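Local coordinates for protein DNA endonuclease I-CeuI (Chlamydomonas eugametos, PDB 2EX5) that cuts DNA as a homodimeric, magnesium-dependent LAGLIDADG homing endonuclease, recognising a degenerate site of 17-19 base pairs and making a staggered cut that drives intron homing, at residues E172-V175 / N176-P180. The protein carries 1 engineered substitution. Residues are numbered along the deposited sequence; the frame is centred on the assembly and turned at random.
Sequences EQLV and NKILP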
loop_
_atom_site.group_PDB
_atom_site.type_symbol
_atom_site.label_atom_id
_atom_site.label_comp_id
_atom_site.label_asym_id
_atom_site.label_seq_id
_atom_site.Cartn_x
_atom_site.Cartn_y
_atom_site.Cartn_z
ATOM N N GLU C 172 -1.034 27.373 -26.812
ATOM C CA GLU C 172 -1.198 26.206 -27.671
ATOM C C GLU C 172 -0.711 24.888 -27.056
ATOM O O GLU C 172 -1.403 23.857 -27.089
ATOM C CB GLU C 172 -0.491 26.470 -29.018
ATOM C CG GLU C 172 -1.240 27.517 -29.881
ATOM C CD GLU C 172 -2.792 27.324 -29.961
ATOM O OE1 GLU C 172 -3.305 26.211 -30.213
ATOM O OE2 GLU C 172 -3.497 28.321 -29.775
ATOM N N GLN C 173 0.506 24.910 -26.539
ATOM C CA GLN C 173 1.058 23.771 -25.866
ATOM C C GLN C 173 0.284 23.492 -24.591
ATOM O O GLN C 173 0.116 22.341 -24.288
ATOM C CB GLN C 173 2.507 24.006 -25.528
ATOM C CG GLN C 173 3.392 24.098 -26.722
ATOM C CD GLN C 173 4.687 23.398 -26.496
ATOM O OE1 GLN C 173 5.631 24.019 -26.066
ATOM N NE2 GLN C 173 4.728 22.073 -26.720
ATOM N N LEU C 174 -0.159 24.518 -23.850
ATOM C CA LEU C 174 -0.960 24.304 -22.669
ATOM C C LEU C 174 -2.180 23.518 -23.047
ATOM O O LEU C 174 -2.510 22.504 -22.379
ATOM C CB LEU C 174 -1.420 25.589 -22.016
ATOM C CG LEU C 174 -2.400 25.333 -20.830
ATOM C CD1 LEU C 174 -1.827 24.560 -19.652
ATOM C CD2 LEU C 174 -2.959 26.591 -20.261
ATOM N N VAL C 175 -2.867 24.003 -24.101
ATOM C CA VAL C 175 -4.114 23.345 -24.577
ATOM C C VAL C 175 -3.792 22.013 -25.188
ATOM O O VAL C 175 -4.411 21.008 -24.860
ATOM C CB VAL C 175 -5.037 24.292 -25.456
ATOM C CG1 VAL C 175 -6.223 23.561 -26.053
ATOM C CG2 VAL C 175 -5.523 25.491 -24.639
ATOM N N ASN C 176 -2.763 21.947 -25.994
ATOM C CA ASN C 176 -2.599 20.744 -26.828
ATOM C C ASN C 176 -1.699 19.610 -26.370
ATOM O O ASN C 176 -2.008 18.494 -26.697
ATOM C CB ASN C 176 -2.222 21.127 -28.241
ATOM C CG ASN C 176 -3.322 21.878 -28.938
ATOM O OD1 ASN C 176 -4.425 21.369 -29.132
ATOM N ND2 ASN C 176 -3.023 23.090 -29.329
ATOM N N LYS C 177 -0.581 19.906 -25.707
ATOM C CA LYS C 177 0.277 18.934 -25.031
ATOM C C LYS C 177 0.036 18.807 -23.471
ATOM O O LYS C 177 -0.266 17.738 -23.000
ATOM C CB LYS C 177 1.746 19.156 -25.436
ATOM C CG LYS C 177 2.097 18.488 -26.858
ATOM C CD LYS C 177 3.479 18.975 -27.461
ATOM C CE LYS C 177 3.558 19.028 -29.045
ATOM N NZ LYS C 177 2.221 19.073 -29.805
ATOM N N ILE C 178 0.067 19.887 -22.694
ATOM C CA ILE C 178 -0.072 19.791 -21.231
ATOM C C ILE C 178 -1.388 19.226 -20.686
ATOM O O ILE C 178 -1.403 18.202 -19.962
ATOM C CB ILE C 178 0.315 21.116 -20.554
ATOM C CG1 ILE C 178 1.810 21.410 -20.856
ATOM C CG2 ILE C 178 -0.102 21.132 -19.051
ATOM C CD1 ILE C 178 2.346 22.707 -20.130
ATOM N N LEU C 179 -2.493 19.842 -21.082
ATOM C CA LEU C 179 -3.796 19.477 -20.551
ATOM C C LEU C 179 -4.196 18.033 -20.882
ATOM O O LEU C 179 -4.745 17.298 -20.008
ATOM C CB LEU C 179 -4.852 20.495 -21.033
ATOM C CG LEU C 179 -5.426 21.575 -20.121
ATOM C CD1 LEU C 179 -4.743 21.672 -18.721
ATOM C CD2 LEU C 179 -5.615 22.957 -20.784
ATOM N N PRO C 180 -3.891 17.577 -22.122
ATOM C CA PRO C 180 -4.184 16.170 -22.441
ATOM C C PRO C 180 -3.422 15.175 -21.605
ATOM O O PRO C 180 -3.938 14.142 -21.329
ATOM C CB PRO C 180 -3.756 16.037 -23.928
ATOM C CG PRO C 180 -3.888 17.396 -24.511
ATOM C CD PRO C 180 -3.374 18.300 -23.325
#
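Gln173 O is shared between an alpha-type bond from Lys177 N and a straighter pi-type bond from Ile178 N (N-H...O 165° against 140°), both 2.9 Å, and Leu179 N to Leu174 O at 3.0 Å is a second i-to-i+5 bond. Just beyond, at Pro180, the helix is kinked, since a proline N has no hydrogen to give to the preceding turn; Pro180 CD lies 3.3 Å from Val175 O, which takes a weak hydrogen bond from Gln203. On the exposed side, with CG beside its backbone N (chi1 -66°), Asn176 turns ND2 back to Glu172 O, 2.9 Å away in a weak bond. A second weak bond, ND2 to Glu172 OE1 at 3.3 Å, joins side chains that run alongside each other, but the stronger partner of that carboxylate is Arg207, in a salt bridge. The Gln173 amide passes across the Lys177 chain, NE2 lying 3.4 Å from CD. The buried face is apolar: Leu174 sets CD1 3.9 Å from Ile178 CG2 and CG against Leu179 CD2. All three meet Val81 of strand 79-90, and Ile178 also touches DNA-contacting His168. This is a proline-kinked pi-bulge in an amphipathic helix packed on the DNA-binding sheet of a LAGLIDADG endonuclease.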